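Local coordinates for uncharacterized protein (Bacillus subtilis, PDB 5DQV) that acts as a metal-dependent nucleotide pyrophosphohydrolase built on an all-helical HD domain, at residues Thr18-Val23 against Ala61-Leu66; Leu10-Gln15 against Phe89-Glu94; Val126-Arg131 against Met175-Thr180. All coordinates share one frame; numbering follows the deposited sequence.

Contact 1: Thr18-Val23 against Ala61-Leu66. With NI (nickel (II) ion), chain C.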
ATOM      1  N   THR A  18      10.248 -25.899  -4.294  1.00 22.46           N
ATOM      2  CA  THR A  18      11.465 -25.355  -4.920  1.00 22.23           C
ATOM      3  C   THR A  18      11.122 -25.033  -6.401  1.00 20.51           C
ATOM      4  O   THR A  18      11.566 -24.048  -6.940  1.00 20.95           O
ATOM      5  CB  THR A  18      12.611 -26.370  -4.858  1.00 25.43           C
ATOM      6  OG1 THR A  18      12.883 -26.719  -3.494  1.00 25.82           O
ATOM      7  CG2 THR A  18      13.905 -25.851  -5.561  1.00 25.30           C
ATOM      8  N   TRP A  19      10.354 -25.915  -7.040  1.00 18.67           N
ATOM      9  CA  TRP A  19       9.898 -25.711  -8.419  1.00 19.20           C
ATOM     10  C   TRP A  19       9.126 -24.404  -8.583  1.00 18.75           C
ATOM     11  O   TRP A  19       9.463 -23.575  -9.430  1.00 19.90           O
ATOM     12  CB  TRP A  19       9.102 -26.927  -8.939  1.00 16.97           C
ATOM     13  CG  TRP A  19       8.328 -26.713 -10.167  1.00 19.75           C
ATOM     14  CD1 TRP A  19       8.780 -26.206 -11.346  1.00 19.55           C
ATOM     15  CD2 TRP A  19       6.932 -26.984 -10.348  1.00 20.05           C
ATOM     16  NE1 TRP A  19       7.741 -26.167 -12.292  1.00 22.25           N
ATOM     17  CE2 TRP A  19       6.601 -26.625 -11.692  1.00 19.92           C
ATOM     18  CE3 TRP A  19       5.921 -27.488  -9.505  1.00 18.87           C
ATOM     19  CZ2 TRP A  19       5.328 -26.765 -12.201  1.00 21.90           C
ATOM     20  CZ3 TRP A  19       4.674 -27.626 -10.014  1.00 19.05           C
ATOM     21  CH2 TRP A  19       4.376 -27.270 -11.366  1.00 21.34           C
ATOM     22  N   VAL A  20       8.096 -24.226  -7.769  1.00 19.48           N
ATOM     23  CA  VAL A  20       7.229 -23.068  -7.853  1.00 19.50           C
ATOM     24  C   VAL A  20       8.025 -21.788  -7.618  1.00 21.63           C
ATOM     25  O   VAL A  20       7.874 -20.801  -8.365  1.00 21.53           O
ATOM     26  CB  VAL A  20       6.070 -23.178  -6.832  1.00 20.65           C
ATOM     27  CG1 VAL A  20       5.356 -21.854  -6.650  1.00 22.42           C
ATOM     28  CG2 VAL A  20       5.098 -24.324  -7.252  1.00 18.88           C
ATOM     29  N   GLN A  21       8.876 -21.818  -6.587  1.00 22.79           N
ATOM     30  CA  GLN A  21       9.754 -20.688  -6.317  1.00 26.06           C
ATOM     31  C   GLN A  21      10.658 -20.410  -7.516  1.00 26.50           C
ATOM     32  O   GLN A  21      10.844 -19.246  -7.882  1.00 28.52           O
ATOM     33  CB  GLN A  21      10.534 -20.874  -5.007  1.00 29.20           C
ATOM     34  CG  GLN A  21      11.310 -19.639  -4.592  1.00 34.35           C
ATOM     35  CD  GLN A  21      11.995 -19.773  -3.213  1.00 39.95           C
ATOM     36  OE1 GLN A  21      11.993 -20.842  -2.607  1.00 39.27           O
ATOM     37  NE2 GLN A  21      12.548 -18.683  -2.724  1.00 41.05           N
ATOM     38  N   SER A  22      11.180 -21.458  -8.174  1.00 24.48           N
ATOM     39  CA  SER A  22      12.018 -21.277  -9.360  1.00 24.28           C
ATOM     40  C   SER A  22      11.251 -20.739 -10.557  1.00 24.64           C
ATOM     41  O   SER A  22      11.784 -19.937 -11.307  1.00 27.92           O
ATOM     42  CB  SER A  22      12.687 -22.607  -9.728  1.00 24.61           C
ATOM     43  OG  SER A  22      13.544 -22.485 -10.863  1.00 22.41           O
ATOM     44  N   VAL A  23      10.008 -21.185 -10.746  1.00 23.74           N
ATOM     45  CA  VAL A  23       9.137 -20.712 -11.819  1.00 25.00           C
ATOM     46  C   VAL A  23       8.861 -19.206 -11.651  1.00 27.32           C
ATOM     47  O   VAL A  23       8.967 -18.434 -12.600  1.00 29.63           O
ATOM     48  CB  VAL A  23       7.778 -21.512 -11.897  1.00 24.36           C
ATOM     49  CG1 VAL A  23       6.779 -20.755 -12.823  1.00 25.36           C
ATOM     50  CG2 VAL A  23       7.984 -22.948 -12.380  1.00 23.40           C
ATOM     51  N   ALA A  61      -2.417 -25.361  -3.050  1.00 18.76           N
ATOM     52  CA  ALA A  61      -2.066 -24.002  -2.623  1.00 19.30           C
ATOM     53  C   ALA A  61      -0.796 -23.583  -3.314  1.00 19.20           C
ATOM     54  O   ALA A  61      -0.685 -22.472  -3.819  1.00 20.51           O
ATOM     55  CB  ALA A  61      -1.902 -23.939  -1.094  1.00 18.21           C
ATOM     56  N   LEU A  62       0.177 -24.491  -3.346  1.00 20.34           N
ATOM     57  CA  LEU A  62       1.493 -24.135  -3.927  1.00 20.39           C
ATOM     58  C   LEU A  62       1.371 -23.809  -5.411  1.00 20.58           C
ATOM     59  O   LEU A  62       2.020 -22.887  -5.879  1.00 21.25           O
ATOM     60  CB  LEU A  62       2.489 -25.226  -3.683  1.00 20.26           C
ATOM     61  CG  LEU A  62       2.988 -25.347  -2.235  1.00 20.53           C
ATOM     62  CD1 LEU A  62       3.762 -26.664  -2.061  1.00 20.68           C
ATOM     63  CD2 LEU A  62       3.857 -24.078  -1.843  1.00 21.99           C
ATOM     64  N   VAL A  63       0.533 -24.539  -6.157  1.00 21.00           N
ATOM     65  CA  VAL A  63       0.455 -24.319  -7.625  1.00 21.52           C
ATOM     66  C   VAL A  63      -0.725 -23.489  -8.071  1.00 23.71           C
ATOM     67  O   VAL A  63      -0.879 -23.261  -9.277  1.00 24.53           O
ATOM     68  CB  VAL A  63       0.512 -25.664  -8.416  1.00 21.70           C
ATOM     69  CG1 VAL A  63       1.809 -26.467  -8.010  1.00 20.78           C
ATOM     70  CG2 VAL A  63      -0.798 -26.516  -8.157  1.00 19.00           C
ATOM     71  N   HIS A  64      -1.493 -22.952  -7.110  1.00 24.35           N
ATOM     72  CA  HIS A  64      -2.803 -22.342  -7.405  1.00 25.90           C
ATOM     73  C   HIS A  64      -2.689 -21.169  -8.380  1.00 27.50           C
ATOM     74  O   HIS A  64      -3.622 -20.940  -9.159  1.00 30.55           O
ATOM     75  CB  HIS A  64      -3.564 -21.962  -6.086  1.00 25.62           C
ATOM     76  CG  HIS A  64      -3.299 -20.580  -5.558  1.00 26.15           C
ATOM     77  ND1 HIS A  64      -2.272 -20.296  -4.683  1.00 26.18           N
ATOM     78  CD2 HIS A  64      -3.969 -19.404  -5.741  1.00 27.85           C
ATOM     79  CE1 HIS A  64      -2.268 -19.000  -4.401  1.00 28.58           C
ATOM     80  NE2 HIS A  64      -3.291 -18.432  -5.032  1.00 28.55           N
ATOM     81  N   ASP A  65      -1.546 -20.487  -8.396  1.00 26.03           N
ATOM     82  CA  ASP A  65      -1.356 -19.277  -9.204  1.00 28.22           C
ATOM     83  C   ASP A  65      -0.654 -19.505 -10.543  1.00 27.56           C
ATOM     84  O   ASP A  65      -0.523 -18.534 -11.333  1.00 28.89           O
ATOM     85  CB  ASP A  65      -0.367 -18.312  -8.492  1.00 29.57           C
ATOM     86  CG  ASP A  65      -1.027 -17.239  -7.681  1.00 36.16           C
ATOM     87  OD1 ASP A  65      -2.270 -17.268  -7.406  1.00 40.33           O
ATOM     88  OD2 ASP A  65      -0.225 -16.346  -7.278  1.00 40.87           O
ATOM     89  N   LEU A  66      -0.103 -20.699 -10.778  1.00 24.92           N
ATOM     90  CA  LEU A  66       0.893 -20.860 -11.833  1.00 25.46           C
ATOM     91  C   LEU A  66       0.202 -20.702 -13.201  1.00 25.13           C
ATOM     92  O   LEU A  66       0.855 -20.351 -14.158  1.00 24.90           O
ATOM     93  CB  LEU A  66       1.594 -22.208 -11.769  1.00 24.09           C
ATOM     94  CG  LEU A  66       2.555 -22.496 -10.600  1.00 24.91           C
ATOM     95  CD1 LEU A  66       3.084 -23.874 -10.791  1.00 26.05           C
ATOM     96  CD2 LEU A  66       3.690 -21.458 -10.550  1.00 29.23           C
TER
HETATM   97 NI    NI C 301      -3.456 -16.443  -4.980  1.00 29.58          NI

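Contact 2: Leu10-Gln15 against Phe89-Glu94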
ATOM      1  N   LEU A  10       6.350 -35.404   2.412  1.00 44.48           N
ATOM      2  CA  LEU A  10       7.166 -34.273   2.851  1.00 43.35           C
ATOM      3  C   LEU A  10       8.158 -33.887   1.747  1.00 38.04           C
ATOM      4  O   LEU A  10       8.368 -32.705   1.443  1.00 33.66           O
ATOM      5  CB  LEU A  10       7.931 -34.614   4.128  1.00 49.15           C
ATOM      6  CG  LEU A  10       8.031 -33.522   5.191  1.00 54.55           C
ATOM      7  CD1 LEU A  10       8.521 -32.200   4.573  1.00 51.04           C
ATOM      8  CD2 LEU A  10       6.687 -33.348   5.938  1.00 59.36           C
ATOM      9  N   LYS A  11       8.744 -34.905   1.129  1.00 37.47           N
ATOM     10  CA  LYS A  11       9.761 -34.705   0.126  1.00 35.62           C
ATOM     11  C   LYS A  11       9.122 -34.149  -1.146  1.00 31.20           C
ATOM     12  O   LYS A  11       9.652 -33.227  -1.782  1.00 29.00           O
ATOM     13  CB  LYS A  11      10.521 -36.041  -0.131  1.00 39.02           C
ATOM     14  CG  LYS A  11      11.115 -36.160  -1.518  1.00 39.41           C
ATOM     15  N   GLN A  12       7.963 -34.681  -1.511  1.00 30.85           N
ATOM     16  CA  GLN A  12       7.260 -34.178  -2.708  1.00 28.56           C
ATOM     17  C   GLN A  12       6.831 -32.703  -2.520  1.00 26.77           C
ATOM     18  O   GLN A  12       6.996 -31.878  -3.428  1.00 24.18           O
ATOM     19  CB  GLN A  12       6.066 -35.097  -3.021  1.00 31.44           C
ATOM     20  CG  GLN A  12       6.466 -36.570  -3.410  1.00 33.54           C
ATOM     21  CD  GLN A  12       5.258 -37.441  -3.679  1.00 39.21           C
ATOM     22  OE1 GLN A  12       4.151 -37.089  -3.303  1.00 40.57           O
ATOM     23  NE2 GLN A  12       5.462 -38.589  -4.314  1.00 41.56           N
ATOM     24  N   ALA A  13       6.316 -32.343  -1.333  1.00 28.49           N
ATOM     25  CA  ALA A  13       5.947 -30.954  -1.090  1.00 28.13           C
ATOM     26  C   ALA A  13       7.202 -30.045  -1.184  1.00 27.35           C
ATOM     27  O   ALA A  13       7.142 -28.973  -1.751  1.00 25.54           O
ATOM     28  CB  ALA A  13       5.231 -30.793   0.284  1.00 31.11           C
ATOM     29  N   ASP A  14       8.332 -30.490  -0.628  1.00 29.73           N
ATOM     30  CA  ASP A  14       9.561 -29.692  -0.705  1.00 29.97           C
ATOM     31  C   ASP A  14       9.998 -29.554  -2.182  1.00 27.55           C
ATOM     32  O   ASP A  14      10.511 -28.517  -2.600  1.00 26.95           O
ATOM     33  CB  ASP A  14      10.696 -30.298   0.131  1.00 33.43           C
ATOM     34  CG  ASP A  14      10.610 -29.951   1.615  1.00 39.53           C
ATOM     35  OD1 ASP A  14      10.091 -28.881   2.026  1.00 44.86           O
ATOM     36  OD2 ASP A  14      11.090 -30.773   2.393  1.00 45.69           O
ATOM     37  N   GLN A  15       9.808 -30.613  -2.961  1.00 26.56           N
ATOM     38  CA  GLN A  15      10.104 -30.567  -4.387  1.00 25.45           C
ATOM     39  C   GLN A  15       9.274 -29.570  -5.127  1.00 22.70           C
ATOM     40  O   GLN A  15       9.774 -28.749  -5.911  1.00 20.72           O
ATOM     41  CB  GLN A  15       9.893 -31.950  -5.008  1.00 27.05           C
ATOM     42  CG  GLN A  15      10.380 -32.050  -6.436  1.00 29.27           C
ATOM     43  CD  GLN A  15      11.631 -32.919  -6.581  1.00 31.15           C
ATOM     44  OE1 GLN A  15      11.674 -34.012  -6.072  1.00 33.17           O
ATOM     45  NE2 GLN A  15      12.613 -32.430  -7.282  1.00 30.73           N
ATOM     46  N   PHE A  89       7.310 -35.519 -10.738  1.00 24.12           N
ATOM     47  CA  PHE A  89       7.747 -35.435  -9.360  1.00 25.06           C
ATOM     48  C   PHE A  89       7.230 -36.555  -8.456  1.00 27.15           C
ATOM     49  O   PHE A  89       7.642 -36.634  -7.267  1.00 29.00           O
ATOM     50  CB  PHE A  89       7.408 -34.076  -8.757  1.00 23.75           C
ATOM     51  CG  PHE A  89       8.253 -32.916  -9.248  1.00 25.09           C
ATOM     52  CD1 PHE A  89       9.497 -33.082  -9.830  1.00 28.32           C
ATOM     53  CD2 PHE A  89       7.821 -31.626  -9.007  1.00 24.11           C
ATOM     54  CE1 PHE A  89      10.260 -31.966 -10.224  1.00 29.20           C
ATOM     55  CE2 PHE A  89       8.584 -30.556  -9.358  1.00 27.51           C
ATOM     56  CZ  PHE A  89       9.807 -30.721  -9.963  1.00 27.41           C
ATOM     57  N   GLY A  90       6.375 -37.438  -8.990  1.00 27.43           N
ATOM     58  CA  GLY A  90       5.960 -38.645  -8.283  1.00 29.37           C
ATOM     59  C   GLY A  90       4.595 -38.574  -7.607  1.00 28.99           C
ATOM     60  O   GLY A  90       4.184 -39.539  -6.934  1.00 28.45           O
ATOM     61  N   ILE A  91       3.855 -37.477  -7.815  1.00 28.30           N
ATOM     62  CA  ILE A  91       2.495 -37.422  -7.324  1.00 28.64           C
ATOM     63  C   ILE A  91       1.666 -38.374  -8.182  1.00 29.62           C
ATOM     64  O   ILE A  91       1.733 -38.305  -9.392  1.00 31.28           O
ATOM     65  CB  ILE A  91       1.937 -35.944  -7.362  1.00 27.80           C
ATOM     66  CG1 ILE A  91       2.777 -35.085  -6.390  1.00 29.74           C
ATOM     67  CG2 ILE A  91       0.427 -35.922  -7.086  1.00 25.89           C
ATOM     68  CD1 ILE A  91       2.052 -34.000  -5.731  1.00 34.97           C
ATOM     69  N   GLY A  92       0.865 -39.222  -7.568  1.00 31.36           N
ATOM     70  CA  GLY A  92       0.035 -40.194  -8.317  1.00 32.37           C
ATOM     71  C   GLY A  92      -1.003 -39.513  -9.214  1.00 31.73           C
ATOM     72  O   GLY A  92      -1.356 -38.365  -9.003  1.00 29.05           O
ATOM     73  N   LYS A  93      -1.484 -40.235 -10.215  1.00 32.56           N
ATOM     74  CA  LYS A  93      -2.415 -39.685 -11.207  1.00 33.26           C
ATOM     75  C   LYS A  93      -3.659 -39.131 -10.546  1.00 32.23           C
ATOM     76  O   LYS A  93      -4.160 -38.084 -10.940  1.00 30.27           O
ATOM     77  CB  LYS A  93      -2.848 -40.773 -12.213  1.00 36.49           C
ATOM     78  CG  LYS A  93      -4.076 -40.386 -13.100  1.00 39.79           C
ATOM     79  CD  LYS A  93      -4.549 -41.522 -14.026  1.00 46.15           C
ATOM     80  CE  LYS A  93      -5.859 -41.134 -14.749  1.00 49.35           C
ATOM     81  NZ  LYS A  93      -5.973 -39.657 -14.927  1.00 48.14           N
ATOM     82  N   GLU A  94      -4.156 -39.830  -9.545  1.00 32.95           N
ATOM     83  CA  GLU A  94      -5.428 -39.447  -8.944  1.00 34.70           C
ATOM     84  C   GLU A  94      -5.299 -38.135  -8.169  1.00 31.41           C
ATOM     85  O   GLU A  94      -6.173 -37.268  -8.275  1.00 31.35           O
ATOM     86  CB  GLU A  94      -5.992 -40.565  -8.055  1.00 37.22           C
ATOM     87  CG  GLU A  94      -6.130 -41.914  -8.785  1.00 45.43           C
ATOM     88  CD  GLU A  94      -7.193 -41.909  -9.876  1.00 53.44           C
ATOM     89  OE1 GLU A  94      -6.975 -41.277 -10.942  1.00 57.57           O
ATOM     90  OE2 GLU A  94      -8.248 -42.557  -9.671  1.00 58.67           O
TER
HETATM   91  O   HOH W   1       9.367 -35.484  -5.388  1.00 27.40           O

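Contact 3: Val126-Arg131 against Met175-Thr180. With NI (nickel (II) ion), chain C.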
ATOM      1  N   VAL A 126      -8.311 -24.005   0.032  1.00 19.89           N
ATOM      2  CA  VAL A 126      -7.344 -23.181  -0.712  1.00 20.53           C
ATOM      3  C   VAL A 126      -7.925 -21.821  -1.056  1.00 19.82           C
ATOM      4  O   VAL A 126      -7.240 -20.774  -0.935  1.00 21.03           O
ATOM      5  CB  VAL A 126      -6.841 -23.911  -1.960  1.00 21.86           C
ATOM      6  CG1 VAL A 126      -5.911 -23.014  -2.786  1.00 23.03           C
ATOM      7  CG2 VAL A 126      -6.114 -25.275  -1.567  1.00 22.24           C
ATOM      8  N   GLN A 127      -9.181 -21.822  -1.495  1.00 20.91           N
ATOM      9  CA  GLN A 127      -9.849 -20.593  -1.894  1.00 22.07           C
ATOM     10  C   GLN A 127      -9.914 -19.647  -0.709  1.00 20.46           C
ATOM     11  O   GLN A 127      -9.586 -18.471  -0.821  1.00 19.67           O
ATOM     12  CB  GLN A 127     -11.246 -20.913  -2.468  1.00 24.46           C
ATOM     13  CG  GLN A 127     -12.039 -19.692  -2.887  1.00 27.78           C
ATOM     14  CD  GLN A 127     -13.352 -20.036  -3.550  1.00 33.37           C
ATOM     15  OE1 GLN A 127     -14.270 -20.575  -2.923  1.00 35.06           O
ATOM     16  NE2 GLN A 127     -13.437 -19.765  -4.836  1.00 35.39           N
ATOM     17  N   ASP A 128     -10.308 -20.184   0.444  1.00 20.23           N
ATOM     18  CA  ASP A 128     -10.400 -19.421   1.687  1.00 20.02           C
ATOM     19  C   ASP A 128      -9.060 -18.795   2.091  1.00 19.73           C
ATOM     20  O   ASP A 128      -8.986 -17.632   2.449  1.00 18.32           O
ATOM     21  CB  ASP A 128     -10.897 -20.341   2.821  1.00 19.90           C
ATOM     22  CG  ASP A 128     -12.425 -20.608   2.783  1.00 22.35           C
ATOM     23  OD1 ASP A 128     -13.150 -20.074   1.905  1.00 20.24           O
ATOM     24  OD2 ASP A 128     -12.894 -21.364   3.686  1.00 21.21           O
ATOM     25  N   ALA A 129      -7.989 -19.582   1.987  1.00 18.68           N
ATOM     26  CA  ALA A 129      -6.652 -19.123   2.335  1.00 19.67           C
ATOM     27  C   ALA A 129      -6.223 -17.976   1.381  1.00 19.73           C
ATOM     28  O   ALA A 129      -5.648 -16.970   1.796  1.00 20.24           O
ATOM     29  CB  ALA A 129      -5.658 -20.323   2.271  1.00 18.21           C
ATOM     30  N   ASP A 130      -6.565 -18.130   0.113  1.00 21.32           N
ATOM     31  CA  ASP A 130      -6.193 -17.165  -0.902  1.00 22.91           C
ATOM     32  C   ASP A 130      -6.917 -15.850  -0.601  1.00 24.19           C
ATOM     33  O   ASP A 130      -6.338 -14.728  -0.721  1.00 24.34           O
ATOM     34  CB  ASP A 130      -6.583 -17.748  -2.274  1.00 24.42           C
ATOM     35  CG  ASP A 130      -5.946 -17.063  -3.415  1.00 24.34           C
ATOM     36  OD1 ASP A 130      -4.858 -16.563  -3.293  1.00 25.56           O
ATOM     37  OD2 ASP A 130      -6.547 -17.027  -4.483  1.00 28.92           O
ATOM     38  N   ARG A 131      -8.200 -15.958  -0.237  1.00 23.50           N
ATOM     39  CA  ARG A 131      -8.972 -14.760   0.104  1.00 23.61           C
ATOM     40  C   ARG A 131      -8.579 -14.119   1.430  1.00 22.86           C
ATOM     41  O   ARG A 131      -8.549 -12.906   1.555  1.00 22.08           O
ATOM     42  CB  ARG A 131     -10.501 -15.035   0.014  1.00 25.49           C
ATOM     43  CG  ARG A 131     -10.881 -15.284  -1.402  1.00 29.16           C
ATOM     44  CD  ARG A 131     -12.321 -15.476  -1.559  1.00 38.15           C
ATOM     45  NE  ARG A 131     -12.621 -15.831  -2.927  1.00 44.48           N
ATOM     46  CZ  ARG A 131     -13.803 -15.704  -3.505  1.00 50.31           C
ATOM     47  NH1 ARG A 131     -14.816 -15.163  -2.844  1.00 55.84           N
ATOM     48  NH2 ARG A 131     -13.961 -16.092  -4.766  1.00 51.65           N
ATOM     49  N   MET A 175     -17.932 -14.531   1.690  1.00 34.73           N
ATOM     50  CA  MET A 175     -17.806 -15.659   0.722  1.00 35.85           C
ATOM     51  C   MET A 175     -16.847 -16.752   1.187  1.00 32.39           C
ATOM     52  O   MET A 175     -16.475 -17.630   0.419  1.00 31.86           O
ATOM     53  CB  MET A 175     -17.383 -15.126  -0.665  1.00 38.01           C
ATOM     54  CG  MET A 175     -18.461 -14.181  -1.346  1.00 44.22           C
ATOM     55  SD  MET A 175     -17.612 -13.175  -2.631  1.00 56.69           S
ATOM     56  CE  MET A 175     -18.031 -14.279  -3.968  1.00 51.42           C
ATOM     57  N   MET A 176     -16.488 -16.723   2.458  1.00 29.46           N
ATOM     58  CA  MET A 176     -15.634 -17.754   3.045  1.00 27.41           C
ATOM     59  C   MET A 176     -16.443 -19.043   3.099  1.00 28.16           C
ATOM     60  O   MET A 176     -17.652 -19.044   3.473  1.00 27.06           O
ATOM     61  CB  MET A 176     -15.163 -17.309   4.433  1.00 26.54           C
ATOM     62  CG  MET A 176     -14.204 -16.113   4.396  1.00 24.81           C
ATOM     63  SD  MET A 176     -12.559 -16.512   3.696  1.00 20.04           S
ATOM     64  CE  MET A 176     -12.118 -14.802   3.457  1.00 28.39           C
ATOM     65  N   ASN A 177     -15.771 -20.139   2.699  1.00 25.44           N
ATOM     66  CA  ASN A 177     -16.333 -21.447   2.682  1.00 26.90           C
ATOM     67  C   ASN A 177     -16.363 -22.163   4.066  1.00 26.87           C
ATOM     68  O   ASN A 177     -17.367 -22.759   4.436  1.00 26.81           O
ATOM     69  CB  ASN A 177     -15.579 -22.313   1.676  1.00 26.45           C
ATOM     70  CG  ASN A 177     -15.689 -21.780   0.251  1.00 28.91           C
ATOM     71  OD1 ASN A 177     -16.789 -21.792  -0.358  1.00 28.67           O
ATOM     72  ND2 ASN A 177     -14.528 -21.391  -0.324  1.00 25.83           N
ATOM     73  N   THR A 178     -15.254 -22.142   4.797  1.00 24.64           N
ATOM     74  CA  THR A 178     -15.116 -23.004   5.983  1.00 24.46           C
ATOM     75  C   THR A 178     -15.366 -22.205   7.248  1.00 25.32           C
ATOM     76  O   THR A 178     -15.159 -20.981   7.270  1.00 23.24           O
ATOM     77  CB  THR A 178     -13.714 -23.672   6.039  1.00 23.28           C
ATOM     78  OG1 THR A 178     -12.691 -22.668   6.148  1.00 19.92           O
ATOM     79  CG2 THR A 178     -13.442 -24.496   4.767  1.00 24.31           C
ATOM     80  N   ASP A 179     -15.811 -22.914   8.288  1.00 25.26           N
ATOM     81  CA  ASP A 179     -15.945 -22.355   9.616  1.00 26.56           C
ATOM     82  C   ASP A 179     -14.610 -21.782  10.110  1.00 25.76           C
ATOM     83  O   ASP A 179     -14.594 -20.670  10.649  1.00 24.71           O
ATOM     84  CB  ASP A 179     -16.469 -23.420  10.594  1.00 29.34           C
ATOM     85  CG  ASP A 179     -17.945 -23.783  10.335  1.00 31.39           C
ATOM     86  OD1 ASP A 179     -18.626 -23.014   9.612  1.00 33.09           O
ATOM     87  OD2 ASP A 179     -18.402 -24.830  10.854  1.00 36.90           O
ATOM     88  N   THR A 180     -13.512 -22.518   9.891  1.00 23.93           N
ATOM     89  CA  THR A 180     -12.208 -22.077  10.356  1.00 24.59           C
ATOM     90  C   THR A 180     -11.821 -20.754   9.690  1.00 24.51           C
ATOM     91  O   THR A 180     -11.410 -19.795  10.356  1.00 25.11           O
ATOM     92  CB  THR A 180     -11.115 -23.132  10.112  1.00 24.17           C
ATOM     93  OG1 THR A 180     -11.485 -24.341  10.788  1.00 26.34           O
ATOM     94  CG2 THR A 180      -9.745 -22.629  10.666  1.00 23.43           C
TER
HETATM   95 NI    NI C 301      -3.456 -16.443  -4.980  1.00 29.58          NI
HETATM   96  O   HOH W   2     -13.715 -18.322   0.012  1.00 31.36           O

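Contact 1: Thr18-Val23 against Ala61-Leu66
W19 and L66 meet across the contact: L66 CD1 approaches the six-membered ring of the indole obliquely and off-centre, 4.1 Å from its centroid, a CH-pi contact. The same ring reaches V63, with W19 CZ3 3.7 Å from V63 CG1. W19 CG stands anti to the backbone N (chi1 166°); farther out, CZ3 and CH2 of the indole meet V63 and L66. V20 fills the tight centre. Its CG1 lies 3.6 Å from the carbonyl O of L62 and its CG2 touches V63 CG1, while W33 and I36 of helix 33-50 close in on the same valine. The outer side is looser: V23, partly exposed, makes a single touch, CG1 to L66 CD2 at 3.9 Å. An alanine in place of W19 would probably open a gap beside L66 CD1 and V63 CG1 and cost the CH-pi contact. On the far side of 61-66, H64 ND1 donates to A61 O (2.8 Å) in the ring plane, which steadies the ring. The nickel is bound by H64 NE2 at 2.0 Å, and by H35 and D130. With D65, whose OD1 lies 2.8 Å from the nickel, they form the H...HD...D signature of HD-domain hydrolases.

Contact 2: Leu10-Gln15 against Phe89-Glu94
Q15 OE1 and F89 O are joined by one water, which donates to both at 2.8 Å and so ties the side chain of helix 8-24 to a backbone carbonyl at the end of helix 79-88. The aliphatic part of the same glutamine lies on the phenyl ring: Q15 CG stands over its centre, 3.5 Å from the F89 centroid and only 4° off the ring normal, a CH-pi contact. The chain then bends at chi2 (110°), which carries CD out over the CD1 and CE1 side of the ring. The amide plane is tilted 25° from the ring, and Q15 NE2 comes to 3.8 Å from F89 CE1. Just beyond F89 the helix ends in a Schellman motif, with G90 at positive phi, a backbone shape in which a CB would collide with the carbonyl O of F89; G92 then takes the N-cap position of helix 93-106, so F89-G92 is the short link between helices 79-88 and 93-106. Q12 reaches this link as an extended chain, its NE2 lying 3.1 Å from G90 O. On the other branch of that amide, Q12 OE1 is 3.9 Å from I91 CG1. I91 is buried against F55 and T59 of helix 54-63, and Q12 touches F55 as well.

Contact 3: Val126-Arg131 against Met175-Thr180
D128 and N177 cross obliquely with their flat groups only 17° apart, and the hydrogen bonds between them tie helix 121-132 of the HD domain to the N-cap of helix 179-202. The D128 carboxylate faces N177 and T178 with both oxygens. OD1 accepts the backbone N of N177 at 2.7 Å in a nearly straight bond on its syn side, and takes a weak bond from N177 ND2. OD2 is gripped twice by T178: the backbone N comes in on the syn lone pair at 2.7 Å, while T178 OG1 donates nearly along the C-O axis at 2.8 Å. T178 is the N-cap, its OG1 also accepting from A181 N, so the aspartate holds the capping hydroxyl. The Q127 and N177 side chains cross at about a right angle, yet their amides lie within 13° of coplanar; N177 ND2 donates to a lone pair of Q127 OE1 at 2.7 Å. One water bridges D128 OD1 and M175 O, donating to both. D130, on the same helix, binds the nickel through OD1 at 2.2 Å. M176 CE packs on R131 CB, and R131 NH1 lies 3.4 Å from M175 CB, which sits at the guanidinium edge, near its plane.

Contacts 1 and 2 share helix 8-24: 10-15 meets the 89-94 link and 18-23 meets 61-66, so along the chain contact 1 falls within the span that contact 2 closes. Their centres are about 13 Å apart and they touch where W19 CB packs on F89 CE2, 3.7 Å away. Contact 3 follows later in the chain, about 20 Å from contact 1 and 24 Å from contact 2, centre to centre. It nevertheless meets contact 1 at the nickel, which H64 and D130 both bind, and where V126 packs on A61. The metal site thus spans two of the contacts, whereas contact 2 joins the start of helix 8-24 to the 89-94 link at the periphery of this all-helical fold.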